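PDB 6XJ6: Pgp2 from Campylobacter jejuni subsp. jejuni, which acts as an LD-carboxypeptidase of cell-wall peptidoglycan and directs helical cell shape, binding peptidoglycan through a pocket on its accessory NTF2-like domain. Local coordinates for residues Y91-T99 against N141-V151; E247-E256 against G267-I275. All coordinates share one frame; numbering follows the deposited sequence. Where two conformers were deposited one is given.

In the fold
Following the chain from its N terminus, contact 1 comes first: helix 141-151 returns to pack on the 91-99 segment, closing a loop of 41 residues that includes strand 117-119 and carries both predicted active-site residues, H119 and C136. The chain then passes strand 156-161 and helix 170-188, which packs on the NTF2-like sheet; there contact 2 pairs the arms of the hairpin 249-260 and 263-275. The contacts lie in series, neither enclosing nor crossing the other. The centres of contact 1 and contact 2 are about 29 Å apart. Contact 1 ties a helix to a loop and edge strand of the catalytic domain; contact 2 joins two neighbouring strands of the accessory domain's antiparallel sheet.

Contact 1: residues Y91-T99 against N141-V151; sequences YYGPFAFAT and NNNLEKFAQVV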
loop_
_atom_site.group_PDB
_atom_site.type_symbol
_atom_site.label_atom_id
_atom_site.label_comp_id
_atom_site.label_asym_id
_atom_site.label_seq_id
_atom_site.Cartn_x
_atom_site.Cartn_y
_atom_site.Cartn_z
ATOM N N TYR A 91 18.225 22.924 1.484
ATOM C CA TYR A 91 18.718 21.718 2.130
ATOM C C TYR A 91 18.205 20.466 1.434
ATOM O O TYR A 91 18.889 19.437 1.425
ATOM C CB TYR A 91 18.293 21.714 3.597
ATOM C CG TYR A 91 18.624 20.430 4.305
ATOM C CD1 TYR A 91 17.671 19.430 4.446
ATOM C CD2 TYR A 91 19.889 20.210 4.826
ATOM C CE1 TYR A 91 17.968 18.249 5.086
ATOM C CE2 TYR A 91 20.196 19.029 5.469
ATOM C CZ TYR A 91 19.231 18.053 5.594
ATOM O OH TYR A 91 19.524 16.876 6.234
ATOM N N TYR A 92 17.015 20.532 0.843
ATOM C CA TYR A 92 16.374 19.361 0.255
ATOM C C TYR A 92 16.730 19.152 -1.208
ATOM O O TYR A 92 16.234 18.199 -1.818
ATOM C CB TYR A 92 14.854 19.472 0.394
ATOM C CG TYR A 92 14.404 19.529 1.837
ATOM C CD1 TYR A 92 14.386 18.384 2.620
ATOM C CD2 TYR A 92 14.023 20.729 2.420
ATOM C CE1 TYR A 92 13.985 18.430 3.943
ATOM C CE2 TYR A 92 13.623 20.785 3.733
ATOM C CZ TYR A 92 13.603 19.633 4.492
ATOM O OH TYR A 92 13.206 19.687 5.805
ATOM N N GLY A 93 17.583 19.994 -1.778
ATOM C CA GLY A 93 17.877 19.921 -3.187
ATOM C C GLY A 93 16.871 20.706 -4.008
ATOM O O GLY A 93 16.221 21.629 -3.513
ATOM N N PRO A 94 16.716 20.346 -5.284
ATOM C CA PRO A 94 15.885 21.173 -6.175
ATOM C C PRO A 94 14.391 21.036 -5.940
ATOM O O PRO A 94 13.640 21.969 -6.250
ATOM C CB PRO A 94 16.284 20.690 -7.574
ATOM C CG PRO A 94 16.721 19.276 -7.361
ATOM C CD PRO A 94 17.368 19.239 -6.003
ATOM N N PHE A 95 13.935 19.903 -5.414
ATOM C CA PHE A 95 12.514 19.666 -5.197
ATOM C C PHE A 95 12.341 18.330 -4.491
ATOM O O PHE A 95 13.328 17.634 -4.233
ATOM C CB PHE A 95 11.720 19.699 -6.513
ATOM C CG PHE A 95 12.365 18.950 -7.654
ATOM C CD1 PHE A 95 12.993 19.637 -8.679
ATOM C CD2 PHE A 95 12.324 17.566 -7.714
ATOM C CE1 PHE A 95 13.582 18.961 -9.737
ATOM C CE2 PHE A 95 12.906 16.881 -8.775
ATOM C CZ PHE A 95 13.534 17.581 -9.788
ATOM N N ALA A 96 11.098 17.962 -4.183
ATOM C CA ALA A 96 10.825 16.807 -3.343
ATOM C C ALA A 96 9.491 16.194 -3.736
ATOM O O ALA A 96 8.696 16.786 -4.471
ATOM C CB ALA A 96 10.805 17.194 -1.858
ATOM N N PHE A 97 9.254 14.994 -3.210
ATOM C CA PHE A 97 8.027 14.241 -3.429
ATOM C C PHE A 97 7.654 13.609 -2.098
ATOM O O PHE A 97 8.488 12.952 -1.468
ATOM C CB PHE A 97 8.238 13.121 -4.457
ATOM C CG PHE A 97 8.825 13.582 -5.763
ATOM C CD1 PHE A 97 10.185 13.844 -5.869
ATOM C CD2 PHE A 97 8.025 13.739 -6.888
ATOM C CE1 PHE A 97 10.736 14.264 -7.064
ATOM C CE2 PHE A 97 8.572 14.158 -8.094
ATOM C CZ PHE A 97 9.933 14.424 -8.178
ATOM N N ALA A 98 6.416 13.790 -1.663
ATOM C CA ALA A 98 6.024 13.311 -0.344
ATOM C C ALA A 98 5.399 11.928 -0.444
ATOM O O ALA A 98 4.526 11.697 -1.287
ATOM C CB ALA A 98 5.044 14.280 0.318
ATOM N N THR A 99 5.850 11.007 0.410
ATOM C CA THR A 99 5.155 9.738 0.560
ATOM C C THR A 99 4.032 9.902 1.572
ATOM O O THR A 99 3.991 10.866 2.342
ATOM C CB THR A 99 6.075 8.604 1.034
ATOM O OG1 THR A 99 6.264 8.685 2.457
ATOM C CG2 THR A 99 7.427 8.610 0.323
ATOM N N ASN A 141 21.279 15.037 -6.821
ATOM C CA ASN A 141 20.543 16.095 -7.505
ATOM C C ASN A 141 20.590 15.925 -9.018
ATOM O O ASN A 141 19.606 16.221 -9.704
ATOM C CB ASN A 141 21.085 17.464 -7.093
ATOM C CG ASN A 141 20.757 17.791 -5.659
ATOM O OD1 ASN A 141 19.851 17.194 -5.078
ATOM N ND2 ASN A 141 21.500 18.724 -5.074
ATOM N N ASN A 142 21.710 15.423 -9.545
ATOM C CA ASN A 142 21.877 15.233 -10.980
ATOM C C ASN A 142 21.061 14.070 -11.527
ATOM O O ASN A 142 21.054 13.867 -12.748
ATOM C CB ASN A 142 23.356 15.011 -11.308
ATOM C CG ASN A 142 23.941 13.808 -10.587
ATOM O OD1 ASN A 142 23.214 12.978 -10.042
ATOM N ND2 ASN A 142 25.265 13.710 -10.584
ATOM N N ASN A 143 20.406 13.293 -10.662
ATOM C CA ASN A 143 19.490 12.244 -11.079
ATOM C C ASN A 143 18.034 12.613 -10.854
ATOM O O ASN A 143 17.148 11.874 -11.295
ATOM C CB ASN A 143 19.793 10.943 -10.323
ATOM C CG ASN A 143 21.184 10.411 -10.619
ATOM O OD1 ASN A 143 21.726 10.618 -11.710
ATOM N ND2 ASN A 143 21.772 9.722 -9.649
ATOM N N LEU A 144 17.758 13.737 -10.188
ATOM C CA LEU A 144 16.392 14.035 -9.777
ATOM C C LEU A 144 15.530 14.507 -10.935
ATOM O O LEU A 144 14.315 14.286 -10.913
ATOM C CB LEU A 144 16.386 15.068 -8.654
ATOM C CG LEU A 144 16.374 14.460 -7.256
ATOM C CD1 LEU A 144 16.570 15.557 -6.234
ATOM C CD2 LEU A 144 15.079 13.712 -6.963
ATOM N N GLU A 145 16.118 15.161 -11.939
ATOM C CA GLU A 145 15.338 15.531 -13.114
ATOM C C GLU A 145 14.818 14.292 -13.827
ATOM O O GLU A 145 13.655 14.252 -14.243
ATOM C CB GLU A 145 16.167 16.397 -14.064
ATOM C CG GLU A 145 16.391 17.817 -13.566
ATOM C CD GLU A 145 15.095 18.589 -13.397
ATOM O OE1 GLU A 145 14.044 18.110 -13.877
ATOM O OE2 GLU A 145 15.128 19.674 -12.779
ATOM N N LYS A 146 15.657 13.258 -13.957
ATOM C CA LYS A 146 15.201 12.028 -14.594
ATOM C C LYS A 146 14.131 11.345 -13.755
ATOM O O LYS A 146 13.119 10.878 -14.290
ATOM C CB LYS A 146 16.372 11.078 -14.844
ATOM C CG LYS A 146 15.922 9.744 -15.455
ATOM C CD LYS A 146 17.077 8.817 -15.817
ATOM C CE LYS A 146 16.547 7.513 -16.416
ATOM N NZ LYS A 146 17.625 6.603 -16.902
ATOM N N PHE A 147 14.331 11.278 -12.438
ATOM C CA PHE A 147 13.301 10.724 -11.568
ATOM C C PHE A 147 11.978 11.468 -11.751
ATOM O O PHE A 147 10.914 10.850 -11.888
ATOM C CB PHE A 147 13.767 10.787 -10.112
ATOM C CG PHE A 147 12.762 10.254 -9.138
ATOM C CD1 PHE A 147 11.836 11.095 -8.544
ATOM C CD2 PHE A 147 12.727 8.906 -8.830
ATOM C CE1 PHE A 147 10.897 10.609 -7.659
ATOM C CE2 PHE A 147 11.798 8.411 -7.946
ATOM C CZ PHE A 147 10.875 9.263 -7.355
ATOM N N ALA A 148 12.031 12.803 -11.769
ATOM C CA ALA A 148 10.812 13.596 -11.904
ATOM C C ALA A 148 10.110 13.311 -13.223
ATOM O O ALA A 148 8.878 13.212 -13.266
ATOM C CB ALA A 148 11.142 15.081 -11.786
ATOM N N GLN A 149 10.877 13.177 -14.310
ATOM C CA GLN A 149 10.286 12.893 -15.611
ATOM C C GLN A 149 9.595 11.535 -15.617
ATOM O O GLN A 149 8.533 11.374 -16.228
ATOM C CB GLN A 149 11.370 12.948 -16.686
ATOM C CG GLN A 149 11.957 14.333 -16.893
ATOM C CD GLN A 149 13.145 14.328 -17.836
ATOM O OE1 GLN A 149 13.626 13.269 -18.243
ATOM N NE2 GLN A 149 13.625 15.515 -18.190
ATOM N N VAL A 150 10.175 10.546 -14.931
ATOM C CA VAL A 150 9.613 9.198 -14.961
ATOM C C VAL A 150 8.311 9.120 -14.174
ATOM O O VAL A 150 7.419 8.341 -14.523
ATOM C CB VAL A 150 10.650 8.166 -14.471
ATOM C CG1 VAL A 150 10.002 6.811 -14.206
ATOM C CG2 VAL A 150 11.776 8.023 -15.486
ATOM N N VAL A 151 8.177 9.894 -13.092
ATOM C CA VAL A 151 6.981 9.822 -12.255
ATOM C C VAL A 151 5.928 10.858 -12.627
ATOM O O VAL A 151 4.790 10.766 -12.138
ATOM C CB VAL A 151 7.311 9.928 -10.749
ATOM C CG1 VAL A 151 8.267 8.813 -10.326
ATOM C CG2 VAL A 151 7.877 11.313 -10.401
#
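F97 meets F147, A148 and V151 on the inner side of helix 141-151. CB points at the helix, and with CG anti to the carbonyl carbon (chi1 -53°) the ring slots in between these three side chains. CG and CD1 lie by F147 CE1; further out, F97 CE1 is 3.7 Å from F147 CD1. The edge of F147 is turned to the F97 face, a T-shaped pair with centroids 5.1 Å apart and planes at 76°. Across the ring from CE1, F97 CE2 touches V151 CG2 at 3.7 Å, while the tip, CZ, has A148 CB in its plane at 3.9 Å.

One turn back along the helix, F95 offers its edge instead: CZ sits 3.6 Å from L144 O and CE1 3.5 Å from E145 OE2, the carboxylate plane steeply inclined to the ring. K84 makes a cation-pi contact with the same ring. P94 CD then rests 3.8 Å from L144 CD1 and beside the amide of N141, whose OD1 accepts a hydrogen bond from Y121 N.

No hydrogen bond joins the two segments. Ring packing, probably with some electrostatic help where oxygens face the F95 edge, holds helix 141-151 of the YkuD-family catalytic domain on the segment leading into edge strand 97-98. The side chain of L144 lies about 6 Å from that of H119, the predicted proton donor/acceptor.

Contact 2: residues E247-E256 against G267-I275; sequences ETMYRISFYE and GDKILYVKI
I252 and L271 pair at the middle of the antiparallel hairpin 249-260/263-275 of the NTF2-like accessory domain, where two short backbone bonds join the strands. I252 N reaches L271 O at 2.8 Å and L271 N reaches I252 O at 2.7 Å, both bonds nearly straight and lying in the carbonyl planes. Pairs of this hydrogen-bonded kind alternate with non-hydrogen-bonded ones from M249-K274 to E256-G267.

The tight packing is on the face of Y250, I252, F254, L271 and V273. CG of F254 is tucked between its backbone N and carbonyl carbon (chi1 53°), which swings the ring across to K269. There K269 CB sits over the ring face, 3.6 Å from the centroid, in a CH-pi contact, and L271 CG meets the ring edge. Helix 170-188 packs on this face of the sheet, touching Y250 and L271.

The other face is also buried around R251 and Y272. R251 CG makes an off-centre CH-pi contact with the Y272 ring, 4.1 Å from its centroid, and water 3 bridges R251 NH1 and Y272 OH. Y272 also touches N103 of the catalytic domain.

At the two ends the backbone bonds continue, but the charged side chains meet through water. Water 1 ties E247 OE1 and T248 N to I275 O, and water 2 links E247 OE2 to K274 NZ. At the opposite end E256 OE2 stays 4.3 Å from K269 NZ, beyond a salt bridge, and water 4 spans E256 OE1 and that amine. Both lysines find direct ion pairs elsewhere, K269 with E286 and K274 with D200 and E203.

Backbone bonds thus set the register, apolar and CH-pi contacts fill the helix-covered face, and at the ends water bridges carboxylates and lysines that do not pair directly across the contact.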
loop_
_atom_site.group_PDB
_atom_site.type_symbol
_atom_site.label_atom_id
_atom_site.label_comp_id
_atom_site.label_asym_id
_atom_site.label_seq_id
_atom_site.Cartn_x
_atom_site.Cartn_y
_atom_site.Cartn_z
ATOM N N GLU A 247 5.282 -11.741 7.891
ATOM C CA GLU A 247 3.918 -12.012 7.471
ATOM C C GLU A 247 3.808 -11.788 5.974
ATOM O O GLU A 247 4.538 -10.983 5.398
ATOM C CB GLU A 247 2.896 -11.110 8.180
ATOM C CG GLU A 247 2.794 -11.315 9.687
ATOM C CD GLU A 247 2.082 -12.600 10.091
ATOM O OE1 GLU A 247 1.477 -13.282 9.233
ATOM O OE2 GLU A 247 2.130 -12.931 11.290
ATOM N N THR A 248 2.884 -12.516 5.348
ATOM C CA THR A 248 2.569 -12.312 3.939
ATOM C C THR A 248 1.439 -11.300 3.907
ATOM O O THR A 248 0.297 -11.622 4.232
ATOM C CB THR A 248 2.156 -13.621 3.284
ATOM O OG1 THR A 248 3.183 -14.593 3.496
ATOM C CG2 THR A 248 1.946 -13.412 1.783
ATOM N N MET A 249 1.772 -10.068 3.555
ATOM C CA MET A 249 0.840 -8.956 3.635
ATOM C C MET A 249 0.656 -8.334 2.263
ATOM O O MET A 249 1.560 -8.350 1.418
ATOM C CB MET A 249 1.336 -7.896 4.612
ATOM C CG MET A 249 1.348 -8.393 6.028
ATOM S SD MET A 249 1.983 -7.185 7.194
ATOM C CE MET A 249 0.814 -5.871 6.978
ATOM N N TYR A 250 -0.547 -7.806 2.046
ATOM C CA TYR A 250 -0.875 -7.114 0.813
ATOM C C TYR A 250 -1.737 -5.910 1.139
ATOM O O TYR A 250 -2.440 -5.878 2.156
ATOM C CB TYR A 250 -1.669 -8.004 -0.147
ATOM C CG TYR A 250 -0.852 -9.040 -0.880
ATOM C CD1 TYR A 250 -0.483 -10.224 -0.270
ATOM C CD2 TYR A 250 -0.468 -8.841 -2.194
ATOM C CE1 TYR A 250 0.265 -11.190 -0.968
ATOM C CE2 TYR A 250 0.273 -9.781 -2.878
ATOM C CZ TYR A 250 0.635 -10.948 -2.261
ATOM O OH TYR A 250 1.363 -11.891 -2.967
ATOM N N ARG A 251 -1.677 -4.922 0.248
ATOM C CA ARG A 251 -2.599 -3.797 0.243
ATOM C C ARG A 251 -3.565 -3.998 -0.915
ATOM O O ARG A 251 -3.141 -4.332 -2.022
ATOM C CB ARG A 251 -1.853 -2.479 0.072
ATOM C CG ARG A 251 -2.734 -1.289 0.290
ATOM C CD ARG A 251 -2.036 -0.008 -0.072
ATOM N NE ARG A 251 -2.364 0.324 -1.441
ATOM C CZ ARG A 251 -2.543 1.551 -1.910
ATOM N NH1 ARG A 251 -2.400 2.612 -1.128
ATOM N NH2 ARG A 251 -2.858 1.710 -3.184
ATOM N N ILE A 252 -4.855 -3.820 -0.651
ATOM C CA ILE A 252 -5.899 -3.940 -1.667
ATOM C C ILE A 252 -6.659 -2.628 -1.666
ATOM O O ILE A 252 -7.288 -2.282 -0.665
ATOM C CB ILE A 252 -6.860 -5.102 -1.369
ATOM C CG1 ILE A 252 -6.094 -6.415 -1.184
ATOM C CG2 ILE A 252 -7.892 -5.217 -2.501
ATOM C CD1 ILE A 252 -6.955 -7.584 -0.762
ATOM N N SER A 253 -6.618 -1.906 -2.779
ATOM C CA SER A 253 -7.364 -0.666 -2.914
ATOM C C SER A 253 -8.331 -0.787 -4.080
ATOM O O SER A 253 -8.077 -1.505 -5.052
ATOM C CB SER A 253 -6.438 0.546 -3.097
ATOM O OG SER A 253 -5.656 0.447 -4.269
ATOM N N PHE A 254 -9.455 -0.096 -3.970
ATOM C CA PHE A 254 -10.482 -0.176 -4.997
ATOM C C PHE A 254 -11.496 0.922 -4.747
ATOM O O PHE A 254 -11.551 1.499 -3.656
ATOM C CB PHE A 254 -11.170 -1.548 -5.013
ATOM C CG PHE A 254 -11.721 -1.981 -3.679
ATOM C CD1 PHE A 254 -13.041 -1.752 -3.351
ATOM C CD2 PHE A 254 -10.908 -2.628 -2.758
ATOM C CE1 PHE A 254 -13.547 -2.157 -2.132
ATOM C CE2 PHE A 254 -11.410 -3.028 -1.533
ATOM C CZ PHE A 254 -12.725 -2.797 -1.224
ATOM N N TYR A 255 -12.288 1.209 -5.776
ATOM C CA TYR A 255 -13.431 2.099 -5.657
ATOM C C TYR A 255 -14.666 1.276 -5.335
ATOM O O TYR A 255 -14.882 0.201 -5.906
ATOM C CB TYR A 255 -13.692 2.848 -6.965
ATOM C CG TYR A 255 -12.709 3.940 -7.306
ATOM C CD1 TYR A 255 -12.003 3.913 -8.501
ATOM C CD2 TYR A 255 -12.503 5.011 -6.448
ATOM C CE1 TYR A 255 -11.109 4.915 -8.827
ATOM C CE2 TYR A 255 -11.610 6.019 -6.767
ATOM C CZ TYR A 255 -10.917 5.965 -7.955
ATOM O OH TYR A 255 -10.031 6.970 -8.271
ATOM N N GLU A 256 -15.482 1.797 -4.432
ATOM C CA GLU A 256 -16.753 1.200 -4.058
ATOM C C GLU A 256 -17.837 2.050 -4.697
ATOM O O GLU A 256 -17.933 3.245 -4.408
ATOM C CB GLU A 256 -16.888 1.226 -2.537
ATOM C CG GLU A 256 -18.020 0.413 -1.984
ATOM C CD GLU A 256 -17.843 0.149 -0.504
ATOM O OE1 GLU A 256 -18.261 1.003 0.305
ATOM O OE2 GLU A 256 -17.259 -0.898 -0.154
ATOM N N GLY A 267 -16.666 5.789 -3.652
ATOM C CA GLY A 267 -15.827 6.021 -2.496
ATOM C C GLY A 267 -14.592 5.150 -2.553
ATOM O O GLY A 267 -14.615 4.043 -3.081
ATOM N N ASP A 268 -13.504 5.679 -1.998
ATOM C CA ASP A 268 -12.232 4.966 -1.977
ATOM C C ASP A 268 -12.194 3.997 -0.806
ATOM O O ASP A 268 -12.460 4.378 0.339
ATOM C CB ASP A 268 -11.067 5.949 -1.837
ATOM C CG ASP A 268 -11.110 7.059 -2.859
ATOM O OD1 ASP A 268 -11.103 8.241 -2.456
ATOM O OD2 ASP A 268 -11.150 6.753 -4.064
ATOM N N LYS A 269 -11.830 2.753 -1.093
ATOM C CA LYS A 269 -11.637 1.728 -0.081
ATOM C C LYS A 269 -10.192 1.250 -0.110
ATOM O O LYS A 269 -9.583 1.132 -1.178
ATOM C CB LYS A 269 -12.527 0.517 -0.369
ATOM C CG LYS A 269 -14.017 0.781 -0.254
ATOM C CD LYS A 269 -14.484 0.871 1.185
ATOM C CE LYS A 269 -14.353 -0.458 1.930
ATOM N NZ LYS A 269 -14.793 -0.321 3.346
ATOM N N ILE A 270 -9.654 0.946 1.069
ATOM C CA ILE A 270 -8.342 0.316 1.184
ATOM C C ILE A 270 -8.416 -0.738 2.276
ATOM O O ILE A 270 -8.943 -0.478 3.362
ATOM C CB ILE A 270 -7.208 1.308 1.512
ATOM C CG1 ILE A 270 -7.270 2.545 0.610
ATOM C CG2 ILE A 270 -5.868 0.599 1.372
ATOM C CD1 ILE A 270 -6.242 3.615 0.959
ATOM N N LEU A 271 -7.904 -1.927 1.979
ATOM C CA LEU A 271 -7.704 -2.976 2.965
ATOM C C LEU A 271 -6.215 -3.265 3.069
ATOM O O LEU A 271 -5.527 -3.389 2.051
ATOM C CB LEU A 271 -8.429 -4.264 2.562
ATOM C CG LEU A 271 -9.935 -4.186 2.313
ATOM C CD1 LEU A 271 -10.461 -5.530 1.844
ATOM C CD2 LEU A 271 -10.674 -3.740 3.559
ATOM N N TYR A 272 -5.725 -3.365 4.295
ATOM C CA TYR A 272 -4.400 -3.900 4.580
ATOM C C TYR A 272 -4.626 -5.278 5.175
ATOM O O TYR A 272 -5.338 -5.410 6.170
ATOM C CB TYR A 272 -3.642 -2.979 5.545
ATOM C CG TYR A 272 -3.353 -1.628 4.921
ATOM C CD1 TYR A 272 -4.309 -0.622 4.935
ATOM C CD2 TYR A 272 -2.159 -1.383 4.261
ATOM C CE1 TYR A 272 -4.079 0.592 4.332
ATOM C CE2 TYR A 272 -1.913 -0.156 3.655
ATOM C CZ TYR A 272 -2.879 0.822 3.692
ATOM O OH TYR A 272 -2.655 2.030 3.080
ATOM N N VAL A 273 -4.067 -6.308 4.539
ATOM C CA VAL A 273 -4.407 -7.684 4.870
ATOM C C VAL A 273 -3.150 -8.527 5.015
ATOM O O VAL A 273 -2.081 -8.196 4.505
ATOM C CB VAL A 273 -5.348 -8.320 3.813
ATOM C CG1 VAL A 273 -6.546 -7.420 3.531
ATOM C CG2 VAL A 273 -4.599 -8.634 2.512
ATOM N N LYS A 274 -3.298 -9.639 5.722
ATOM C CA LYS A 274 -2.337 -10.724 5.672
ATOM C C LYS A 274 -3.038 -11.968 5.145
ATOM O O LYS A 274 -4.269 -12.043 5.107
ATOM C CB LYS A 274 -1.732 -11.010 7.051
ATOM C CG LYS A 274 -2.730 -11.506 8.073
ATOM C CD LYS A 274 -2.079 -11.754 9.418
ATOM C CE LYS A 274 -3.122 -12.106 10.448
ATOM N NZ LYS A 274 -2.551 -12.233 11.817
ATOM N N ILE A 275 -2.240 -12.940 4.720
ATOM C CA ILE A 275 -2.734 -14.267 4.377
ATOM C C ILE A 275 -2.393 -15.184 5.540
ATOM O O ILE A 275 -1.216 -15.340 5.890
ATOM C CB ILE A 275 -2.118 -14.782 3.069
ATOM C CG1 ILE A 275 -2.499 -13.871 1.903
ATOM C CG2 ILE A 275 -2.596 -16.185 2.803
ATOM C CD1 ILE A 275 -1.796 -14.215 0.610
HETATM O O HOH W 1 1.129 -14.039 6.788
HETATM O O HOH W 2 -0.367 -13.644 11.896
HETATM O O HOH W 3 -0.653 2.683 1.473
HETATM O O HOH W 4 -17.582 0.915 3.122
#